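Glutathione S-transferase, N-terminal domain protein (Pseudomonas putida, PDB 4NAX) binds one glutathione disulfide per subunit and probably acts as a glutathione transferase of the Ure2p-like group. Local coordinates at residues A[183-186]-A[187-191]; A[212-215]-A[216-220]; A[221-224]-A[225-229]. One frame throughout, in Å; residues are numbered along the deposited sequence.

Interaction 1: residues A[183-186]-A[187-191]; sequences IAIF and PWVRN. With GDS (oxidized glutathione disulfide), chain C.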
loop_
_atom_site.group_PDB
_atom_site.type_symbol
_atom_site.label_atom_id
_atom_site.label_comp_id
_atom_site.label_asym_id
_atom_site.label_seq_id
_atom_site.Cartn_x
_atom_site.Cartn_y
_atom_site.Cartn_z
ATOM N N ILE A 183 13.218 -3.778 -1.556
ATOM C CA ILE A 183 12.887 -4.896 -0.683
ATOM C C ILE A 183 11.396 -5.249 -0.790
ATOM O O ILE A 183 11.018 -6.423 -0.728
ATOM C CB ILE A 183 13.326 -4.595 0.763
ATOM C CG1 ILE A 183 14.865 -4.534 0.808
ATOM C CG2 ILE A 183 12.794 -5.643 1.736
ATOM C CD1 ILE A 183 15.416 -3.983 2.104
ATOM N N ALA A 184 10.546 -4.251 -0.988
ATOM C CA ALA A 184 9.119 -4.513 -1.139
ATOM C C ALA A 184 8.777 -5.148 -2.490
ATOM O O ALA A 184 7.893 -5.992 -2.570
ATOM C CB ALA A 184 8.331 -3.215 -0.983
ATOM N N ILE A 185 9.455 -4.716 -3.552
ATOM C CA ILE A 185 9.085 -5.100 -4.909
ATOM C C ILE A 185 9.656 -6.446 -5.365
ATOM O O ILE A 185 8.934 -7.288 -5.898
ATOM C CB ILE A 185 9.513 -3.986 -5.892
ATOM C CG1 ILE A 185 8.632 -2.751 -5.706
ATOM C CG2 ILE A 185 9.503 -4.475 -7.328
ATOM C CD1 ILE A 185 9.171 -1.496 -6.346
ATOM N N PHE A 186 10.952 -6.661 -5.155
ATOM C CA PHE A 186 11.581 -7.804 -5.805
ATOM C C PHE A 186 11.167 -9.188 -5.279
ATOM O O PHE A 186 11.106 -10.113 -6.074
ATOM C CB PHE A 186 13.108 -7.583 -5.939
ATOM C CG PHE A 186 13.385 -6.469 -6.914
ATOM C CD1 PHE A 186 13.184 -6.674 -8.269
ATOM C CD2 PHE A 186 13.731 -5.205 -6.485
ATOM C CE1 PHE A 186 13.305 -5.627 -9.174
ATOM C CE2 PHE A 186 13.870 -4.153 -7.370
ATOM C CZ PHE A 186 13.658 -4.371 -8.715
ATOM N N PRO A 187 10.807 -9.323 -3.987
ATOM C CA PRO A 187 10.236 -10.626 -3.587
ATOM C C PRO A 187 8.966 -10.962 -4.333
ATOM O O PRO A 187 8.652 -12.151 -4.542
ATOM C CB PRO A 187 9.980 -10.461 -2.084
ATOM C CG PRO A 187 11.015 -9.434 -1.660
ATOM C CD PRO A 187 10.995 -8.445 -2.812
ATOM N N TRP A 188 8.192 -9.939 -4.693
ATOM C CA TRP A 188 6.971 -10.170 -5.465
ATOM C C TRP A 188 7.258 -10.534 -6.922
ATOM O O TRP A 188 6.568 -11.375 -7.493
ATOM C CB TRP A 188 6.030 -8.970 -5.365
ATOM C CG TRP A 188 5.008 -9.158 -4.291
ATOM C CD1 TRP A 188 4.914 -8.525 -3.085
ATOM C CD2 TRP A 188 3.922 -10.078 -4.353
ATOM N NE1 TRP A 188 3.799 -8.986 -2.402
ATOM C CE2 TRP A 188 3.175 -9.935 -3.174
ATOM C CE3 TRP A 188 3.509 -11.014 -5.308
ATOM C CZ2 TRP A 188 2.033 -10.671 -2.929
ATOM C CZ3 TRP A 188 2.391 -11.762 -5.054
ATOM C CH2 TRP A 188 1.649 -11.582 -3.873
ATOM N N VAL A 189 8.244 -9.875 -7.527
ATOM C CA VAL A 189 8.658 -10.255 -8.869
ATOM C C VAL A 189 9.117 -11.726 -8.865
ATOM O O VAL A 189 8.705 -12.529 -9.726
ATOM C CB VAL A 189 9.751 -9.319 -9.419
ATOM C CG1 VAL A 189 10.183 -9.770 -10.805
ATOM C CG2 VAL A 189 9.303 -7.855 -9.477
ATOM N N ARG A 190 9.955 -12.085 -7.888
ATOM C CA ARG A 190 10.377 -13.481 -7.743
ATOM C C ARG A 190 9.171 -14.420 -7.623
ATOM O O ARG A 190 9.109 -15.462 -8.286
ATOM C CB ARG A 190 11.270 -13.643 -6.521
ATOM C CG ARG A 190 11.645 -15.086 -6.230
ATOM C CD ARG A 190 12.503 -15.214 -4.990
ATOM N NE ARG A 190 12.738 -16.600 -4.620
ATOM C CZ ARG A 190 12.060 -17.279 -3.694
ATOM N NH1 ARG A 190 11.097 -16.720 -2.977
ATOM N NH2 ARG A 190 12.370 -18.538 -3.469
ATOM N N ASN A 191 8.217 -14.070 -6.772
ATOM C CA ASN A 191 7.081 -14.949 -6.553
ATOM C C ASN A 191 6.267 -15.176 -7.825
ATOM O O ASN A 191 5.794 -16.289 -8.076
ATOM C CB ASN A 191 6.175 -14.398 -5.454
ATOM C CG ASN A 191 5.451 -15.491 -4.710
ATOM O OD1 ASN A 191 6.078 -16.423 -4.226
ATOM N ND2 ASN A 191 4.144 -15.372 -4.597
HETATM N N1 GDS C . -6.774 -14.797 1.182
HETATM C CA1 GDS C . -5.751 -14.856 0.140
HETATM C C1 GDS C . -6.367 -15.149 -1.209
HETATM O OE1 GDS C . -5.716 -14.824 -2.230
HETATM O OE2 GDS C . -7.486 -15.701 -1.289
HETATM C CB1 GDS C . -4.732 -15.945 0.494
HETATM C CG1 GDS C . -3.405 -15.847 -0.270
HETATM C CD1 GDS C . -2.641 -14.602 0.106
HETATM O O1 GDS C . -2.785 -14.090 1.201
HETATM N N2 GDS C . -1.837 -14.121 -0.834
HETATM C CA2 GDS C . -0.972 -12.978 -0.625
HETATM C C2 GDS C . -1.351 -11.837 -1.531
HETATM O O2 GDS C . -1.706 -12.041 -2.687
HETATM C CB2 GDS C . 0.483 -13.367 -0.893
HETATM S SG2 GDS C . 1.192 -14.506 0.290
HETATM N N3 GDS C . -1.231 -10.611 -1.027
HETATM C CA3 GDS C . -1.575 -9.421 -1.787
HETATM C C3 GDS C . -0.752 -8.199 -1.443
HETATM O OE3 GDS C . -1.275 -7.093 -1.691
HETATM O OE4 GDS C . 0.394 -8.374 -1.014
HETATM N N4 GDS C . -2.700 -14.291 4.212
HETATM C CA4 GDS C . -3.482 -14.995 5.204
HETATM C C4 GDS C . -4.951 -15.048 4.883
HETATM O OE5 GDS C . -5.723 -15.675 5.667
HETATM O OE6 GDS C . -5.340 -14.502 3.819
HETATM C C5 GDS C . -1.649 -13.562 4.567
HETATM O O5 GDS C . -1.325 -13.428 5.742
HETATM C CA5 GDS C . -0.837 -12.931 3.458
HETATM N N5 GDS C . -0.459 -11.571 3.827
HETATM C CB5 GDS C . 0.406 -13.792 3.228
HETATM S SG5 GDS C . 1.550 -13.155 2.003
HETATM C CA6 GDS C . -0.464 -6.672 3.461
HETATM C C6 GDS C . 0.996 -6.519 3.765
HETATM O OE7 GDS C . 1.417 -6.939 4.871
HETATM O OE8 GDS C . 1.715 -5.971 2.897
HETATM N N6 GDS C . -0.910 -5.548 2.613
HETATM C CB6 GDS C . -0.718 -8.007 2.757
HETATM C CG6 GDS C . -0.389 -9.194 3.668
HETATM C CD6 GDS C . -0.796 -10.517 3.078
HETATM O O6 GDS C . -1.357 -10.601 1.980
#
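Ile183 meets Pro187 through its carbonyl: Ile183 O lies 2.9 Å from Pro187 CD, where an alpha-helix would normally present an amide N-H. Because the proline nitrogen carries no hydrogen, this buried oxygen has no polar partner in the model. One residue on, Ala184 O is likewise without a partner and lies in the plane of the Trp188 indole, at its edge, 3.9 Å from CD1. The helix is kinked here, since neither Pro187 N nor Trp188 N makes the usual bond four residues back, to Ile183 O and Ala184 O respectively. This is a proline kink inside helix 180-193 of the all-helical C-terminal domain of the glutathione transferase fold, and it falls beside the ligand pocket. Trp188 belongs to that pocket: CZ2 of its indole comes within 3.4 Å of OE4 of the glutathione disulfide, while NE1 is hydrogen-bonded to Asn30 OD1 from the thioredoxin-like domain. Regular bonding resumes at Ile185, whose carbonyl takes Val189 N at 3.1 Å in the carbonyl plane and, weakly, Trp188 N, three residues on, with an N-H...O angle of 125°. The side chains of Ile185 and Val189 run side by side, their CG2 methyls 4.0 Å apart. Ile185 CG2, placed anti to the backbone N by a chi1 of -71°, also sits over the centre of one face of the Phe186 ring, 4.2 Å above its plane. Phe186 O receives Arg190 N at 2.9 Å in a nearly straight bond (175°). The ring of Phe186 has CD1 4.2 Å from Val189 CG2 and packs against Val213 of helix 208-219.

Interaction 2: residues A[212-215]-A[216-220]; sequences RVLA and NFLER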
loop_
_atom_site.group_PDB
_atom_site.type_symbol
_atom_site.label_atom_id
_atom_site.label_comp_id
_atom_site.label_asym_id
_atom_site.label_seq_id
_atom_site.Cartn_x
_atom_site.Cartn_y
_atom_site.Cartn_z
ATOM N N ARG A 212 17.545 -7.920 -14.700
ATOM C CA ARG A 212 18.861 -7.535 -14.216
ATOM C C ARG A 212 18.840 -7.179 -12.734
ATOM O O ARG A 212 19.681 -7.644 -11.958
ATOM C CB ARG A 212 19.397 -6.363 -15.031
ATOM C CG ARG A 212 20.649 -5.708 -14.477
ATOM C CD ARG A 212 21.149 -4.610 -15.409
ATOM N NE ARG A 212 20.134 -3.562 -15.571
ATOM C CZ ARG A 212 19.916 -2.578 -14.703
ATOM N NH1 ARG A 212 20.649 -2.458 -13.606
ATOM N NH2 ARG A 212 18.942 -1.711 -14.920
ATOM N N VAL A 213 17.894 -6.337 -12.342
ATOM C CA VAL A 213 17.843 -5.868 -10.957
ATOM C C VAL A 213 17.374 -6.996 -10.013
ATOM O O VAL A 213 17.907 -7.143 -8.907
ATOM C CB VAL A 213 17.010 -4.583 -10.842
ATOM C CG1 VAL A 213 16.919 -4.140 -9.393
ATOM C CG2 VAL A 213 17.659 -3.490 -11.682
ATOM N N LEU A 214 16.429 -7.818 -10.465
ATOM C CA LEU A 214 16.028 -8.986 -9.691
ATOM C C LEU A 214 17.218 -9.899 -9.410
ATOM O O LEU A 214 17.425 -10.355 -8.281
ATOM C CB LEU A 214 14.934 -9.766 -10.400
ATOM C CG LEU A 214 14.523 -11.073 -9.719
ATOM C CD1 LEU A 214 13.905 -10.802 -8.348
ATOM C CD2 LEU A 214 13.541 -11.845 -10.597
ATOM N N ALA A 215 18.010 -10.178 -10.440
ATOM C CA ALA A 215 19.200 -11.018 -10.236
ATOM C C ALA A 215 20.157 -10.384 -9.216
ATOM O O ALA A 215 20.678 -11.067 -8.333
ATOM C CB ALA A 215 19.913 -11.295 -11.548
ATOM N N ASN A 216 20.373 -9.075 -9.316
ATOM C CA ASN A 216 21.249 -8.400 -8.373
ATOM C C ASN A 216 20.698 -8.515 -6.924
ATOM O O ASN A 216 21.433 -8.743 -5.964
ATOM C CB ASN A 216 21.384 -6.908 -8.693
ATOM C CG ASN A 216 22.068 -6.610 -10.011
ATOM O OD1 ASN A 216 21.975 -5.461 -10.502
ATOM N ND2 ASN A 216 22.770 -7.575 -10.582
ATOM N N PHE A 217 19.393 -8.334 -6.780
ATOM C CA PHE A 217 18.714 -8.428 -5.498
ATOM C C PHE A 217 18.929 -9.817 -4.881
ATOM O O PHE A 217 19.310 -9.947 -3.708
ATOM C CB PHE A 217 17.227 -8.178 -5.721
ATOM C CG PHE A 217 16.389 -8.210 -4.463
ATOM C CD1 PHE A 217 16.383 -7.138 -3.584
ATOM C CD2 PHE A 217 15.582 -9.290 -4.182
ATOM C CE1 PHE A 217 15.581 -7.151 -2.454
ATOM C CE2 PHE A 217 14.767 -9.309 -3.070
ATOM C CZ PHE A 217 14.753 -8.228 -2.202
ATOM N N LEU A 218 18.734 -10.853 -5.693
ATOM C CA LEU A 218 18.796 -12.218 -5.195
ATOM C C LEU A 218 20.221 -12.656 -4.837
ATOM O O LEU A 218 20.404 -13.606 -4.092
ATOM C CB LEU A 218 18.139 -13.190 -6.185
ATOM C CG LEU A 218 16.635 -13.002 -6.378
ATOM C CD1 LEU A 218 16.125 -13.872 -7.514
ATOM C CD2 LEU A 218 15.863 -13.270 -5.104
ATOM N N GLU A 219 21.227 -11.964 -5.352
ATOM C CA GLU A 219 22.622 -12.239 -4.985
ATOM C C GLU A 219 22.975 -11.758 -3.583
ATOM O O GLU A 219 23.990 -12.172 -3.021
ATOM C CB GLU A 219 23.589 -11.581 -5.994
ATOM C CG GLU A 219 23.607 -12.258 -7.364
ATOM C CD GLU A 219 24.178 -11.382 -8.479
ATOM O OE1 GLU A 219 23.964 -11.717 -9.674
ATOM O OE2 GLU A 219 24.827 -10.352 -8.168
ATOM N N ARG A 220 22.173 -10.857 -3.022
ATOM C CA ARG A 220 22.534 -10.269 -1.737
ATOM C C ARG A 220 22.406 -11.302 -0.608
ATOM O O ARG A 220 21.386 -11.981 -0.501
ATOM C CB ARG A 220 21.658 -9.064 -1.424
ATOM C CG ARG A 220 21.811 -7.898 -2.385
ATOM C CD ARG A 220 20.927 -6.732 -1.994
ATOM N NE ARG A 220 21.310 -6.126 -0.728
ATOM C CZ ARG A 220 22.253 -5.206 -0.581
ATOM N NH1 ARG A 220 22.931 -4.742 -1.629
ATOM N NH2 ARG A 220 22.491 -4.696 0.615
HETATM O O HOH W 1 23.120 -3.719 -12.651
#
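The Arg212 guanidinium carries Val213 CG2 on one face, 3.5 Å above the plane and offset toward the rim, and a water in plane at its edge. That water accepts from Arg212 NH1 at 2.9 Å and donates to Asn216 OD1 at 3.0 Å, so it joins two side chains one helical turn apart whose planes stand 64° from each other. The setting is the last turns of helix 208-219 in the C-terminal domain of the glutathione transferase fold, with regular i to i+4 bonding from Asn216 N to Arg212 O through Leu218 N to Leu214 O. The bend of Arg212 at chi3 (61°) brings the guanidinium over Val213 CG2. Its NH2 forms a salt bridge with Glu209, and NH1 also bonds to the carbonyl of Arg171. On another side of the helix Leu214 and Leu218 cross at an angle, with Val189 of helix 180-193 against Leu214. At the exposed C-terminal end the bonding slackens: Glu219 N meets Ala215 O at 3.2 Å in a bent last bond, with an N-H...O angle of only 137°. Between the two leucines the closest methyls are Leu214 CD1 and Leu218 CD1, 3.9 Å apart.

Interaction 3: residues A[221-224]-A[225-229]; sequences PAVQ and HGLKI. Unlike the reference sequence in segment 225-229: His225 (reference Arg).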
loop_
_atom_site.group_PDB
_atom_site.type_symbol
_atom_site.label_atom_id
_atom_site.label_comp_id
_atom_site.label_asym_id
_atom_site.label_seq_id
_atom_site.Cartn_x
_atom_site.Cartn_y
_atom_site.Cartn_z
ATOM N N PRO A 221 23.430 -11.425 0.262
ATOM C CA PRO A 221 23.333 -12.479 1.286
ATOM C C PRO A 221 22.144 -12.290 2.242
ATOM O O PRO A 221 21.510 -13.271 2.650
ATOM C CB PRO A 221 24.683 -12.431 2.025
ATOM C CG PRO A 221 25.523 -11.451 1.314
ATOM C CD PRO A 221 24.786 -10.864 0.157
ATOM N N ALA A 222 21.811 -11.051 2.569
ATOM C CA ALA A 222 20.684 -10.828 3.480
ATOM C C ALA A 222 19.360 -11.248 2.848
ATOM O O ALA A 222 18.426 -11.659 3.541
ATOM C CB ALA A 222 20.617 -9.376 3.890
ATOM N N VAL A 223 19.256 -11.077 1.536
ATOM C CA VAL A 223 18.074 -11.516 0.789
ATOM C C VAL A 223 17.949 -13.021 0.861
ATOM O O VAL A 223 16.875 -13.543 1.172
ATOM C CB VAL A 223 18.111 -11.002 -0.655
ATOM C CG1 VAL A 223 17.048 -11.650 -1.519
ATOM C CG2 VAL A 223 17.951 -9.481 -0.699
ATOM N N GLN A 224 19.028 -13.736 0.573
ATOM C CA GLN A 224 18.951 -15.203 0.634
ATOM C C GLN A 224 18.565 -15.707 2.019
ATOM O O GLN A 224 17.754 -16.628 2.136
ATOM C CB GLN A 224 20.249 -15.843 0.141
ATOM C CG GLN A 224 20.414 -15.728 -1.367
ATOM C CD GLN A 224 19.318 -16.442 -2.165
ATOM O OE1 GLN A 224 18.882 -17.541 -1.809
ATOM N NE2 GLN A 224 18.853 -15.802 -3.235
ATOM N N HIS A 225 19.083 -15.078 3.074
ATOM C CA HIS A 225 18.645 -15.472 4.421
ATOM C C HIS A 225 17.177 -15.132 4.651
ATOM O O HIS A 225 16.399 -15.962 5.108
ATOM C CB HIS A 225 19.453 -14.777 5.512
ATOM C CG HIS A 225 20.880 -15.207 5.574
ATOM N ND1 HIS A 225 21.252 -16.527 5.675
ATOM C CD2 HIS A 225 22.022 -14.490 5.594
ATOM C CE1 HIS A 225 22.566 -16.605 5.755
ATOM N NE2 HIS A 225 23.058 -15.383 5.681
ATOM N N GLY A 226 16.807 -13.891 4.352
ATOM C CA GLY A 226 15.461 -13.440 4.652
ATOM C C GLY A 226 14.368 -14.173 3.899
ATOM O O GLY A 226 13.261 -14.324 4.402
ATOM N N LEU A 227 14.680 -14.652 2.703
ATOM C CA LEU A 227 13.718 -15.429 1.920
ATOM C C LEU A 227 13.248 -16.691 2.613
ATOM O O LEU A 227 12.197 -17.237 2.258
ATOM C CB LEU A 227 14.294 -15.857 0.562
ATOM C CG LEU A 227 14.399 -14.763 -0.503
ATOM C CD1 LEU A 227 15.159 -15.301 -1.710
ATOM C CD2 LEU A 227 13.042 -14.207 -0.911
ATOM N N LYS A 228 14.021 -17.189 3.583
ATOM C CA LYS A 228 13.796 -18.499 4.172
ATOM C C LYS A 228 13.210 -18.455 5.572
ATOM O O LYS A 228 12.956 -19.495 6.163
ATOM C CB LYS A 228 15.134 -19.249 4.190
ATOM C CG LYS A 228 15.767 -19.326 2.810
ATOM C CD LYS A 228 17.080 -20.100 2.816
ATOM C CE LYS A 228 17.724 -20.002 1.463
ATOM N NZ LYS A 228 18.895 -20.872 1.330
ATOM N N ILE A 229 13.008 -17.250 6.107
ATOM C CA ILE A 229 12.689 -17.053 7.517
ATOM C C ILE A 229 11.253 -16.536 7.641
ATOM O O ILE A 229 10.867 -15.640 6.892
ATOM C CB ILE A 229 13.683 -16.023 8.116
ATOM C CG1 ILE A 229 15.095 -16.642 8.113
ATOM C CG2 ILE A 229 13.271 -15.557 9.501
ATOM C CD1 ILE A 229 16.220 -15.697 8.491
HETATM O O HOH W 2 19.960 -19.927 -0.982
#
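Gln224 and Lys228, one turn apart, are joined by a water that donates to Gln224 OE1 and accepts from Lys228 NZ, each at 2.7 Å. The amide is held from its other end too, because Gln224 NE2 is hydrogen-bonded to the carbonyl of Leu218, near the end of the preceding helix. Bending of the glutamine at chi2 (-62°) folds the amide back to make both links possible. Lys228, in contrast, is extended beyond CG, and its aliphatic part runs past Gln224 O, with CG and CE each 3.4 Å from that oxygen.

The backbone supplies three i to i+4 bonds: His225 N to Pro221 O, Gly226 N to Ala222 O at 2.9 Å, and Leu227 N to Val223 O, also 2.9 Å. They belong to the short last helix, 221-226. Lys228 N bonds to His225 O, three residues back, and a type I turn from Gly226 to Ile229 leads the chain away. His225, which differs from the reference sequence, places its ring near the first turn, CD2 lying 3.2 Å from Pro221 O.

Packing is carried mainly by Val223 and Leu227, which lie alongside one another and point the same way; Val223 CG1 is 4.1 Å from Leu227 CD1. The same Leu227 CD1 also sits 4.0 Å from Gln224 NE2. Both apolar side chains rest on Leu218 of helix 208-219, and Val223 touches Phe217 as well. Elsewhere on the helix, Ala222 and His225 meet Glu39 of helix 31-41, while Gly226 O accepts a hydrogen bond from Ser35 OG. Ile229 then reaches Tyr45 and Ala47 of strand 45-49, which places this residue against the thioredoxin-like domain.

The three contacts follow one another along the chain, on helices 180-193, 208-219 and 221-226, with centres 10 to 12 Å apart. Interactions 1 and 2 share the C-terminal helical domain and touch through Phe186, whose CB lies 3.5 Å from Phe217 CD2. Interaction 3 adjoins interaction 2 where Val223 CG2 packs 3.3 Å from Phe217 O, and meets interaction 1 where Leu227 packs on Arg190. The series thus runs from the buried helix that contributes Trp188 to the glutathione disulfide pocket, through its covering helix, to a short last helix lying against helix 31-41, so that the two domains meet along it.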